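Local coordinates for putative dienelactone hydrolase (PDB 3F67), which probably hydrolyses ester or lactone bonds, in the manner of the alpha/beta-hydrolases of the dienelactone hydrolase family, on a substrate not yet established, at residues Val35-Glu40 / Arg53-Glu58; Ile48-Arg53 / Asn215-Ala220; Thr120-Gly125 / Asp229-Met234; Ala23-Lys26 / Pro31-Ile34; Leu131-Ala134 / Gln138-Ala141. All coordinates share one frame; numbering follows the deposited sequence.

Overall arrangement
Contact 1 is the hub: it ties strand 32-38 to helix 46-57, and its centre lies about 10 Å from the centres of contacts 2, 3 and 4. Contact 2 carries the same helix out to the loop 215-220, and a salt bridge from Glu40 OE1 to Arg219 NH2 (2.8 Å) joins it to contact 1. Contact 3 lies on the neighbouring strand 116-122, which leads into Cys123, the likely nucleophile. Contact 4 closes the start of strand 32-38 at the far end from that site. Contact 5 sits at the end of helix 124-133, which follows Cys123; its centre is about 15 Å from that of contact 3 and about 23 Å from that of contact 2.

Contact 1: Val35-Glu40 / Arg53-Glu58; sequences VIVVQE and RRLAQE
Leu55 meets the strand with a single methyl group, CD1, which is shared by two valines. The closer approach is to Val37, whose CG2 lies 3.5 Å from Leu55 CD1, the two side chains reaching toward each other tip to tip. Val35 CG1 stands 3.8 Å from the same Leu55 CD1, but here the side chains cross at about a right angle. The valines offer different branches: in Val35 the touching methyl is anti to the backbone N (chi1 180°), whereas in Val37 it is the methyl anti to the carbonyl carbon.

Strand geometry sets up this pairing. Val35 and Val37 alternate with Ile36, which points away from the helix, so one face of strand 32-38 presents two methyl-bearing side chains to Leu55. The CA atoms of Val35 and Leu55 are 7.9 Å apart, a gap that the side chains fill. On the other side, Leu55 sits near the C-terminal end of helix 46-57.

Further out, backbone bonds from Val35 to Leu61 and Ile63 and from Ile36 to Leu118 and Thr120 hold the strand between its two sheet neighbours. Past the strand's end, Gln39 NE2 donates to Glu40 O over 3.0 Å, a local bond between neighbouring residues.

No hydrogen bond crosses between the segments. All three touching residues are buried, so the helix of this beta-alpha-beta crossover (32-38, 46-57, 61-65) is held here by dispersion and the exclusion of water, which constrain distance more than direction.

Contact 2: Ile48-Arg53 / Asn215-Ala220; sequences IRDLCR and NADYRA
Asp50 and Asp217 face each other across a pair of bridging waters. Both waters donate to Asp50 OD2: water 1 at 2.6 Å, water 2 at 2.7 Å. Their other donated bonds divide between the oxygens of the partner, water 1 to Asp217 OD1 (2.7 Å) and water 2 to Asp217 OD2 (2.6 Å), which closes a ring through the carboxylate of Asp217.

The electrostatic term runs the other way. Asp50 OD2 and Asp217 OD2 are 4.3 Å apart and the two groups are probably both negatively charged; the four water protons turned toward the carboxylates probably offset much of that repulsion.

Van der Waals contact comes from Leu51, which approaches Asn215 from the opposite direction and sets both methyls against the amide nitrogen, CD2 at 3.9 Å and CD1 at 4.1 Å from Asn215 ND2.

Within the loop, a type I turn from Ala216 to Arg219 is closed by a backbone bond from Arg219 N to Ala216 O. Separately, Arg219 folds along the Tyr218 ring: its CG rests over the rim of one face, and Arg219 NH2 donates to Tyr218 OH (2.9 Å).

The contact thus spans two parts of the fold. Leu51 of helix 46-57 also packs on Trp231 and Asn215 on Ala227, both of helix 224-238, while Ile48 and Cys52 turn to strand 61-65.

Contact 3: Thr120-Gly125 / Asp229-Met234; sequences TGFCWG and DGWQRM
Met234, present as selenomethionine, runs out nearly extended through its first two torsions, CG anti to the backbone N, and this carries SE to Thr120; the bend at chi3 (67°) then turns CE back over Trp231. Thr120 meets the selenium with its two branches, OG1 at 3.8 Å and CG2 at 4.1 Å from Met234 SE, the side chains crossing at about a right angle. This is van der Waals contact: the Thr120 hydroxyl has its hydrogen-bond partner elsewhere, in Val143 O.

The bend lays Met234 CE 3.4 Å above the centre of one face of the Trp231 ring, a methyl-on-indole packing between side chains three residues apart on helix 224-238. At the rim of that indole, near its plane, comes Phe122 CZ, 4.4 Å from Trp231 CZ3. Elsewhere on the helix, by strand 202-207, Arg233 NE and Asp229 OD2 (2.9 Å) form a salt bridge one helical turn apart, in the guanidinium plane and on the syn lone pair.

All four touching residues are buried, so helix 224-238 covers the strand just before its sharp turn. There Cys123 takes up phi 65° and psi -119°, and Gly125 N bonds to Phe122 O (2.8 Å). Strand, strained residue and helix, with the sequence Gly-Phe-Cys-Trp-Gly, are consistent with the nucleophile elbow of alpha/beta-hydrolases. Cys123 touches His212, consistent with a Cys-His-Asp triad completed by Asp180, as in dienelactone hydrolases.

Contact 4: Ala23-Lys26 / Pro31-Ile34; sequences ARPK and PLPI
The ends of two extended strands pass at 8.4 Å between the CA atoms of Arg24 and Leu32, too far for direct backbone pairing. In this alpha/beta-hydrolase sheet, strand 61-65 lies between them: antiparallel to strand 16-25 and parallel to strand 32-38. The short loop joining the two segments therefore steps past one strand position, and the side chains meet beside the start of the intervening strand.

Leu32 does the bridging. With CG anti to its carbonyl carbon (chi1 -67°), it spreads its two methyl groups toward residues 24 and 25. Leu32 CD2 comes up against Pro25 CG, 3.9 Å away, an apolar contact with the pyrrolidine ring. CD1 of Leu32 lies 4.0 Å from Arg24 CB, so Arg24 contributes the base of its chain and not its charge. The guanidinium is led elsewhere: NH1 bonds to His110 O.

Leu61, the first residue of the strand that separates them, lies against both Arg24 and Leu32. All three residues of the contact are partly exposed, and no hydrogen bond links the segments. A further contact joins Leu32 CD1 to Pro25 CD at 4.0 Å.

Contact 5: Leu131-Ala134 / Gln138-Ala141; sequences LYAA and QLKA
Tyr132 is the first residue along 131-134 to meet Leu139. Its ring is carried with CG anti to the backbone N (chi1 -162°); Tyr132 CD2 lies 4.3 Å from Leu139 CD2, and the methyl approaches the ring obliquely. The tyrosine hydroxyl points beyond the contact, hydrogen-bonded to Asp101 OD1 and to Asn136 ND2, so two polar partners hold the ring from its far end while Leu139 touches it nearer the backbone.

Ala133 comes next and takes the closest approach. Leu139 CD2 lies 3.6 Å from Ala133 CA and 3.9 Å from Ala133 CB, so one methyl of the leucine is pressed against both the backbone and the side chain of the alanine. The CA atoms of Ala133 and Leu139 are 6.6 Å apart.

Leu139 thus lies between the end of helix 124-133 and strand 116-122, where it touches Leu117 and Ile119. Tyr132 packs in turn on Leu97 and Leu100 of helix 93-108, and the chain runs on from Leu139 into strand 141-145, completing a beta-alpha-beta crossover.

Contact 1: Val35-Glu40 / Arg53-Glu58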
# COMPACT_ATOMS: atom_id res chain seq x y z
N VAL A 35 2.07 0.62 -10.40
CA VAL A 35 2.05 0.79 -8.94
C VAL A 35 0.70 0.28 -8.43
O VAL A 35 -0.36 0.89 -8.70
CB VAL A 35 2.28 2.27 -8.49
CG1 VAL A 35 2.23 2.36 -6.93
CG2 VAL A 35 3.61 2.80 -9.03
N ILE A 36 0.73 -0.81 -7.68
CA ILE A 36 -0.50 -1.23 -6.97
C ILE A 36 -0.63 -0.30 -5.76
O ILE A 36 0.36 -0.06 -5.06
CB ILE A 36 -0.35 -2.64 -6.53
CG1 ILE A 36 -0.24 -3.58 -7.77
CG2 ILE A 36 -1.56 -3.07 -5.64
CD1 ILE A 36 -0.05 -5.05 -7.34
N VAL A 37 -1.82 0.26 -5.53
CA VAL A 37 -2.03 1.23 -4.46
C VAL A 37 -2.94 0.55 -3.44
O VAL A 37 -4.09 0.17 -3.78
CB VAL A 37 -2.73 2.50 -5.00
CG1 VAL A 37 -3.02 3.46 -3.83
CG2 VAL A 37 -1.80 3.22 -6.02
N VAL A 38 -2.46 0.40 -2.20
CA VAL A 38 -3.27 -0.32 -1.20
C VAL A 38 -3.96 0.65 -0.25
O VAL A 38 -3.30 1.46 0.43
CB VAL A 38 -2.45 -1.31 -0.35
CG1 VAL A 38 -3.40 -2.28 0.45
CG2 VAL A 38 -1.48 -2.13 -1.20
N GLN A 39 -5.29 0.55 -0.22
CA GLN A 39 -6.19 1.39 0.59
C GLN A 39 -5.87 1.42 2.10
O GLN A 39 -5.18 0.52 2.62
CB GLN A 39 -7.58 0.76 0.43
CG GLN A 39 -7.57 -0.69 0.90
CD GLN A 39 -8.98 -1.29 0.91
OE1 GLN A 39 -9.47 -1.70 -0.14
NE2 GLN A 39 -9.64 -1.29 2.07
N GLU A 40 -6.40 2.45 2.79
CA GLU A 40 -6.58 2.41 4.24
C GLU A 40 -7.83 1.55 4.55
O GLU A 40 -8.36 0.87 3.63
CB GLU A 40 -6.75 3.83 4.76
CG GLU A 40 -5.65 4.81 4.24
CD GLU A 40 -5.82 6.22 4.80
OE1 GLU A 40 -6.72 6.95 4.33
OE2 GLU A 40 -5.02 6.64 5.66
N ARG A 53 -4.52 8.83 -9.57
CA ARG A 53 -4.37 9.83 -10.64
C ARG A 53 -3.03 10.60 -10.52
O ARG A 53 -2.39 10.86 -11.55
CB ARG A 53 -5.54 10.81 -10.61
CG ARG A 53 -6.83 10.14 -11.04
CD ARG A 53 -7.95 11.16 -11.20
NE ARG A 53 -8.34 11.89 -9.98
CZ ARG A 53 -9.30 11.54 -9.14
NH1 ARG A 53 -9.97 10.40 -9.31
NH2 ARG A 53 -9.58 12.36 -8.10
N ARG A 54 -2.62 10.92 -9.28
CA ARG A 54 -1.33 11.61 -9.06
C ARG A 54 -0.16 10.74 -9.51
O ARG A 54 0.81 11.25 -10.13
CB ARG A 54 -1.21 12.06 -7.60
CG ARG A 54 -2.18 13.21 -7.29
CD ARG A 54 -2.11 13.62 -5.84
NE ARG A 54 -0.74 13.90 -5.41
CZ ARG A 54 -0.34 13.88 -4.15
NH1 ARG A 54 -1.23 13.69 -3.18
NH2 ARG A 54 0.95 14.16 -3.85
N LEU A 55 -0.25 9.44 -9.25
CA LEU A 55 0.80 8.51 -9.73
C LEU A 55 0.81 8.40 -11.26
O LEU A 55 1.89 8.31 -11.88
CB LEU A 55 0.59 7.11 -9.11
CG LEU A 55 1.02 7.03 -7.62
CD1 LEU A 55 0.46 5.76 -6.94
CD2 LEU A 55 2.55 7.07 -7.50
N ALA A 56 -0.37 8.40 -11.87
CA ALA A 56 -0.47 8.34 -13.34
C ALA A 56 0.17 9.59 -13.99
O ALA A 56 0.79 9.49 -15.03
CB ALA A 56 -1.92 8.19 -13.79
N GLN A 57 0.07 10.74 -13.33
CA GLN A 57 0.70 11.97 -13.82
C GLN A 57 2.22 11.85 -13.81
O GLN A 57 2.90 12.59 -14.50
CB GLN A 57 0.28 13.16 -12.98
CG GLN A 57 -1.16 13.47 -13.10
CD GLN A 57 -1.58 14.63 -12.19
OE1 GLN A 57 -1.28 14.64 -11.01
NE2 GLN A 57 -2.29 15.59 -12.76
N GLU A 58 2.74 10.92 -13.02
CA GLU A 58 4.20 10.66 -12.99
C GLU A 58 4.66 9.59 -13.95
O GLU A 58 5.88 9.31 -14.03
CB GLU A 58 4.65 10.27 -11.57
CG GLU A 58 4.29 11.31 -10.49
CD GLU A 58 5.09 12.60 -10.59
OE1 GLU A 58 6.07 12.67 -11.36
OE2 GLU A 58 4.73 13.56 -9.89

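Contact 2: Ile48-Arg53 / Asn215-Ala220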
# COMPACT_ATOMS: atom_id res chain seq x y z
N ILE A 48 -8.11 7.82 -2.33
CA ILE A 48 -7.25 6.79 -2.94
C ILE A 48 -7.28 6.93 -4.48
O ILE A 48 -6.23 6.78 -5.17
CB ILE A 48 -7.67 5.36 -2.49
CG1 ILE A 48 -7.58 5.24 -0.94
CG2 ILE A 48 -6.83 4.28 -3.22
CD1 ILE A 48 -6.14 5.45 -0.37
N ARG A 49 -8.45 7.23 -5.03
CA ARG A 49 -8.58 7.49 -6.47
C ARG A 49 -7.74 8.69 -6.92
O ARG A 49 -7.07 8.65 -7.96
CB ARG A 49 -10.07 7.64 -6.85
CG ARG A 49 -10.92 6.41 -6.46
CD ARG A 49 -12.42 6.75 -6.50
NE ARG A 49 -12.93 7.04 -7.84
CZ ARG A 49 -13.75 6.24 -8.53
NH1 ARG A 49 -14.19 6.60 -9.73
NH2 ARG A 49 -14.16 5.08 -8.03
N ASP A 50 -7.74 9.75 -6.11
CA ASP A 50 -6.86 10.94 -6.32
C ASP A 50 -5.38 10.51 -6.35
O ASP A 50 -4.63 10.93 -7.24
CB ASP A 50 -7.13 11.96 -5.20
CG ASP A 50 -6.41 13.29 -5.37
OD1 ASP A 50 -6.01 13.65 -6.49
OD2 ASP A 50 -6.31 14.00 -4.33
N LEU A 51 -4.95 9.69 -5.38
CA LEU A 51 -3.58 9.21 -5.37
C LEU A 51 -3.23 8.42 -6.64
O LEU A 51 -2.11 8.56 -7.13
CB LEU A 51 -3.30 8.38 -4.09
CG LEU A 51 -3.45 9.20 -2.77
CD1 LEU A 51 -3.09 8.29 -1.62
CD2 LEU A 51 -2.61 10.49 -2.73
N CYS A 52 -4.14 7.57 -7.14
CA CYS A 52 -3.87 6.81 -8.37
C CYS A 52 -3.67 7.80 -9.52
O CYS A 52 -2.76 7.65 -10.36
CB CYS A 52 -5.07 5.90 -8.72
SG CYS A 52 -5.18 4.47 -7.60
N ARG A 53 -4.52 8.83 -9.57
CA ARG A 53 -4.37 9.83 -10.64
C ARG A 53 -3.03 10.60 -10.52
O ARG A 53 -2.39 10.86 -11.55
CB ARG A 53 -5.54 10.81 -10.61
CG ARG A 53 -6.83 10.14 -11.04
CD ARG A 53 -7.95 11.16 -11.20
NE ARG A 53 -8.34 11.89 -9.98
CZ ARG A 53 -9.30 11.54 -9.14
NH1 ARG A 53 -9.97 10.40 -9.31
NH2 ARG A 53 -9.58 12.36 -8.10
N ASN A 215 -0.38 11.92 5.10
CA ASN A 215 -0.61 12.20 3.71
C ASN A 215 -2.08 12.36 3.33
O ASN A 215 -2.39 12.65 2.17
CB ASN A 215 0.00 11.05 2.89
CG ASN A 215 0.15 11.40 1.42
OD1 ASN A 215 0.79 12.40 1.06
ND2 ASN A 215 -0.47 10.58 0.55
N ALA A 216 -2.99 12.20 4.30
CA ALA A 216 -4.44 12.23 3.97
C ALA A 216 -4.91 13.67 3.90
O ALA A 216 -5.36 14.27 4.91
CB ALA A 216 -5.25 11.42 4.98
N ASP A 217 -4.79 14.25 2.72
CA ASP A 217 -4.94 15.70 2.55
C ASP A 217 -6.36 16.18 2.85
O ASP A 217 -6.56 17.38 3.04
CB ASP A 217 -4.47 16.13 1.14
CG ASP A 217 -5.07 15.27 0.05
OD1 ASP A 217 -6.26 15.47 -0.26
OD2 ASP A 217 -4.36 14.37 -0.49
N TYR A 218 -7.32 15.26 2.90
CA TYR A 218 -8.71 15.64 3.20
C TYR A 218 -9.04 15.59 4.71
O TYR A 218 -10.18 15.91 5.13
CB TYR A 218 -9.68 14.76 2.38
CG TYR A 218 -9.81 13.35 2.88
CD1 TYR A 218 -10.86 12.96 3.74
CD2 TYR A 218 -8.86 12.38 2.51
CE1 TYR A 218 -10.96 11.63 4.20
CE2 TYR A 218 -8.96 11.07 2.95
CZ TYR A 218 -10.02 10.69 3.78
OH TYR A 218 -10.13 9.41 4.22
N ARG A 219 -8.08 15.17 5.53
CA ARG A 219 -8.34 14.91 6.96
C ARG A 219 -7.48 15.83 7.78
O ARG A 219 -6.45 16.33 7.31
CB ARG A 219 -8.00 13.46 7.37
CG ARG A 219 -8.65 12.37 6.58
CD ARG A 219 -9.08 11.16 7.43
NE ARG A 219 -8.02 10.21 7.85
CZ ARG A 219 -7.46 9.25 7.11
NH1 ARG A 219 -6.54 8.47 7.66
NH2 ARG A 219 -7.77 9.04 5.81
N ALA A 220 -7.85 16.01 9.05
CA ALA A 220 -7.12 16.90 9.95
C ALA A 220 -5.70 16.43 10.29
O ALA A 220 -4.88 17.25 10.71
CB ALA A 220 -7.90 17.14 11.23
O HOH W 1 -7.31 13.62 -1.91
O HOH W 2 -3.97 14.13 -3.08

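Contact 3: Thr120-Gly125 / Asp229-Met234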
# COMPACT_ATOMS: atom_id res chain seq x y z
N THR A 120 2.60 0.64 -3.29
CA THR A 120 2.61 1.57 -2.16
C THR A 120 1.27 1.44 -1.42
O THR A 120 0.24 1.09 -2.02
CB THR A 120 2.88 3.03 -2.62
OG1 THR A 120 3.18 3.83 -1.47
CG2 THR A 120 1.68 3.65 -3.40
N GLY A 121 1.28 1.71 -0.13
CA GLY A 121 0.04 1.53 0.63
C GLY A 121 0.06 2.35 1.89
O GLY A 121 1.14 2.71 2.37
N PHE A 122 -1.13 2.64 2.43
CA PHE A 122 -1.26 3.63 3.50
C PHE A 122 -2.00 3.02 4.67
O PHE A 122 -3.03 2.40 4.47
CB PHE A 122 -2.07 4.86 2.98
CG PHE A 122 -1.41 5.49 1.79
CD1 PHE A 122 -0.52 6.55 1.96
CD2 PHE A 122 -1.66 4.97 0.50
CE1 PHE A 122 0.15 7.12 0.80
CE2 PHE A 122 -0.98 5.49 -0.62
CZ PHE A 122 -0.09 6.56 -0.46
N CYS A 123 -1.45 3.22 5.86
CA CYS A 123 -2.14 2.85 7.08
C CYS A 123 -2.32 1.32 7.12
O CYS A 123 -1.30 0.60 7.09
CB CYS A 123 -3.47 3.60 7.14
SG CYS A 123 -4.08 3.43 8.72
N TRP A 124 -3.55 0.81 7.15
CA TRP A 124 -3.79 -0.66 6.99
C TRP A 124 -3.00 -1.19 5.78
O TRP A 124 -2.33 -2.26 5.82
CB TRP A 124 -5.30 -0.93 6.82
CG TRP A 124 -5.64 -2.37 6.61
CD1 TRP A 124 -5.88 -3.33 7.58
CD2 TRP A 124 -5.75 -3.03 5.36
NE1 TRP A 124 -6.16 -4.56 6.99
CE2 TRP A 124 -6.11 -4.39 5.62
CE3 TRP A 124 -5.66 -2.59 4.01
CZ2 TRP A 124 -6.33 -5.32 4.58
CZ3 TRP A 124 -5.88 -3.53 2.97
CH2 TRP A 124 -6.20 -4.86 3.27
N GLY A 125 -3.06 -0.42 4.70
CA GLY A 125 -2.37 -0.74 3.45
C GLY A 125 -0.85 -0.69 3.50
O GLY A 125 -0.18 -1.38 2.71
N ASP A 229 7.26 15.87 1.19
CA ASP A 229 8.57 15.22 1.23
C ASP A 229 8.44 13.71 1.02
O ASP A 229 9.21 13.11 0.26
CB ASP A 229 9.28 15.52 2.56
CG ASP A 229 10.70 14.97 2.58
OD1 ASP A 229 11.58 15.66 2.05
OD2 ASP A 229 10.93 13.84 3.08
N GLY A 230 7.47 13.09 1.70
CA GLY A 230 7.26 11.62 1.55
C GLY A 230 6.92 11.24 0.13
O GLY A 230 7.44 10.24 -0.42
N TRP A 231 6.08 12.05 -0.51
CA TRP A 231 5.70 11.77 -1.89
C TRP A 231 6.95 11.81 -2.80
O TRP A 231 7.13 10.95 -3.66
CB TRP A 231 4.68 12.80 -2.38
CG TRP A 231 3.96 12.39 -3.65
CD1 TRP A 231 4.14 12.90 -4.90
CD2 TRP A 231 2.90 11.41 -3.76
NE1 TRP A 231 3.29 12.25 -5.80
CE2 TRP A 231 2.51 11.36 -5.13
CE3 TRP A 231 2.26 10.58 -2.83
CZ2 TRP A 231 1.50 10.51 -5.60
CZ3 TRP A 231 1.26 9.71 -3.29
CH2 TRP A 231 0.88 9.69 -4.67
N GLN A 232 7.84 12.78 -2.55
CA GLN A 232 9.05 12.87 -3.38
C GLN A 232 9.99 11.70 -3.07
O GLN A 232 10.60 11.15 -4.00
CB GLN A 232 9.76 14.21 -3.18
CG GLN A 232 8.94 15.42 -3.74
CD GLN A 232 8.49 15.20 -5.22
OE1 GLN A 232 7.28 15.31 -5.57
NE2 GLN A 232 9.46 14.82 -6.08
N ARG A 233 10.05 11.29 -1.81
CA ARG A 233 10.91 10.11 -1.44
C ARG A 233 10.37 8.85 -2.07
O ARG A 233 11.12 8.00 -2.51
CB ARG A 233 11.01 9.91 0.09
CG ARG A 233 11.92 10.97 0.79
CD ARG A 233 12.00 10.70 2.29
NE ARG A 233 12.86 11.75 2.88
CZ ARG A 233 14.18 11.66 3.02
NH1 ARG A 233 14.83 10.55 2.68
NH2 ARG A 233 14.84 12.69 3.59
N MSE A 234 9.04 8.72 -2.14
CA MSE A 234 8.43 7.56 -2.80
C MSE A 234 8.80 7.50 -4.29
O MSE A 234 9.25 6.47 -4.82
CB MSE A 234 6.91 7.60 -2.65
CG MSE A 234 6.18 6.44 -3.37
SE MSE A 234 4.27 6.86 -3.47
CE MSE A 234 4.41 8.36 -4.67

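Contact 4: Ala23-Lys26 / Pro31-Ile34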
# COMPACT_ATOMS: atom_id res chain seq x y z
N ALA A 23 -5.60 4.27 -13.17
CA ALA A 23 -5.26 5.52 -13.87
C ALA A 23 -3.93 5.31 -14.54
O ALA A 23 -3.06 4.60 -14.00
CB ALA A 23 -5.14 6.72 -12.83
N ARG A 24 -3.72 5.98 -15.68
CA ARG A 24 -2.44 5.84 -16.38
C ARG A 24 -2.22 7.05 -17.28
O ARG A 24 -3.18 7.77 -17.58
CB ARG A 24 -2.47 4.60 -17.28
CG ARG A 24 -3.47 4.74 -18.45
CD ARG A 24 -3.58 3.41 -19.19
NE ARG A 24 -4.41 2.45 -18.44
CZ ARG A 24 -4.46 1.14 -18.74
NH1 ARG A 24 -3.75 0.66 -19.76
NH2 ARG A 24 -5.24 0.33 -18.02
N PRO A 25 -0.97 7.26 -17.71
CA PRO A 25 -0.75 8.32 -18.72
C PRO A 25 -1.50 8.04 -20.03
O PRO A 25 -1.58 6.88 -20.47
CB PRO A 25 0.76 8.28 -18.99
CG PRO A 25 1.30 7.10 -18.27
CD PRO A 25 0.27 6.56 -17.32
N LYS A 26 -1.93 9.11 -20.69
CA LYS A 26 -2.66 9.00 -21.95
C LYS A 26 -1.95 8.32 -23.15
O LYS A 26 -2.48 7.34 -23.68
CB LYS A 26 -3.21 10.36 -22.37
CG LYS A 26 -4.23 10.28 -23.49
CD LYS A 26 -5.15 11.49 -23.44
CE LYS A 26 -4.81 12.51 -24.51
NZ LYS A 26 -5.57 12.26 -25.76
N PRO A 31 4.54 -0.87 -22.61
CA PRO A 31 4.12 -1.32 -21.28
C PRO A 31 4.63 -0.39 -20.19
O PRO A 31 5.80 0.06 -20.25
CB PRO A 31 4.80 -2.69 -21.16
CG PRO A 31 4.93 -3.16 -22.60
CD PRO A 31 5.34 -1.89 -23.31
N LEU A 32 3.79 -0.13 -19.19
CA LEU A 32 4.06 0.88 -18.16
C LEU A 32 4.55 0.24 -16.89
O LEU A 32 4.13 -0.88 -16.57
CB LEU A 32 2.77 1.66 -17.84
CG LEU A 32 2.27 2.54 -19.02
CD1 LEU A 32 0.80 2.88 -18.72
CD2 LEU A 32 3.15 3.78 -19.05
N PRO A 33 5.39 0.95 -16.11
CA PRO A 33 5.62 0.49 -14.73
C PRO A 33 4.28 0.53 -13.97
O PRO A 33 3.45 1.47 -14.19
CB PRO A 33 6.62 1.54 -14.16
CG PRO A 33 6.37 2.79 -15.02
CD PRO A 33 5.89 2.34 -16.37
N ILE A 34 4.07 -0.44 -13.08
CA ILE A 34 2.79 -0.60 -12.39
C ILE A 34 2.97 -0.22 -10.94
O ILE A 34 3.91 -0.72 -10.30
CB ILE A 34 2.37 -2.10 -12.41
CG1 ILE A 34 2.26 -2.61 -13.88
CG2 ILE A 34 1.10 -2.34 -11.57
CD1 ILE A 34 2.46 -4.10 -13.98

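Contact 5: Leu131-Ala134 / Gln138-Ala141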
# COMPACT_ATOMS: atom_id res chain seq x y z
N LEU A 131 4.08 -6.84 4.05
CA LEU A 131 3.80 -8.27 3.85
C LEU A 131 3.98 -8.68 2.39
O LEU A 131 4.51 -9.78 2.09
CB LEU A 131 2.40 -8.65 4.33
CG LEU A 131 2.08 -8.41 5.82
CD1 LEU A 131 0.68 -8.98 6.19
CD2 LEU A 131 3.13 -8.89 6.76
N TYR A 132 3.45 -7.86 1.46
CA TYR A 132 3.51 -8.20 0.04
C TYR A 132 4.96 -8.24 -0.46
O TYR A 132 5.32 -9.09 -1.32
CB TYR A 132 2.68 -7.19 -0.81
CG TYR A 132 2.38 -7.77 -2.17
CD1 TYR A 132 1.59 -8.90 -2.31
CD2 TYR A 132 2.95 -7.20 -3.30
CE1 TYR A 132 1.35 -9.47 -3.54
CE2 TYR A 132 2.72 -7.75 -4.58
CZ TYR A 132 1.91 -8.88 -4.68
OH TYR A 132 1.67 -9.45 -5.91
N ALA A 133 5.80 -7.36 0.09
CA ALA A 133 7.21 -7.37 -0.27
C ALA A 133 7.93 -8.67 0.14
O ALA A 133 8.93 -9.03 -0.48
CB ALA A 133 7.96 -6.11 0.31
N ALA A 134 7.40 -9.40 1.13
CA ALA A 134 7.93 -10.72 1.48
C ALA A 134 7.16 -11.85 0.80
O ALA A 134 7.42 -13.05 1.03
CB ALA A 134 7.88 -10.92 2.99
N GLN A 138 8.66 -11.32 -7.53
CA GLN A 138 8.73 -10.50 -8.76
C GLN A 138 8.69 -9.01 -8.42
O GLN A 138 9.08 -8.18 -9.23
CB GLN A 138 7.56 -10.82 -9.73
CG GLN A 138 7.66 -12.08 -10.67
CD GLN A 138 6.44 -12.25 -11.62
OE1 GLN A 138 6.32 -11.57 -12.66
NE2 GLN A 138 5.53 -13.15 -11.28
N LEU A 139 8.22 -8.66 -7.22
CA LEU A 139 8.03 -7.24 -6.85
C LEU A 139 9.39 -6.51 -6.92
O LEU A 139 10.38 -7.03 -6.44
CB LEU A 139 7.41 -7.14 -5.45
CG LEU A 139 7.17 -5.68 -5.01
CD1 LEU A 139 5.97 -5.07 -5.74
CD2 LEU A 139 6.94 -5.73 -3.46
N LYS A 140 9.43 -5.31 -7.52
CA LYS A 140 10.71 -4.59 -7.64
C LYS A 140 10.99 -3.64 -6.49
O LYS A 140 12.15 -3.46 -6.12
CB LYS A 140 10.74 -3.79 -8.95
CG LYS A 140 10.75 -4.73 -10.18
CD LYS A 140 12.05 -5.57 -10.19
CE LYS A 140 12.23 -6.31 -11.51
NZ LYS A 140 11.27 -7.44 -11.62
N ALA A 141 9.95 -3.02 -5.94
CA ALA A 141 10.15 -2.13 -4.80
C ALA A 141 8.82 -1.79 -4.15
O ALA A 141 7.74 -2.01 -4.76
CB ALA A 141 10.85 -0.82 -5.26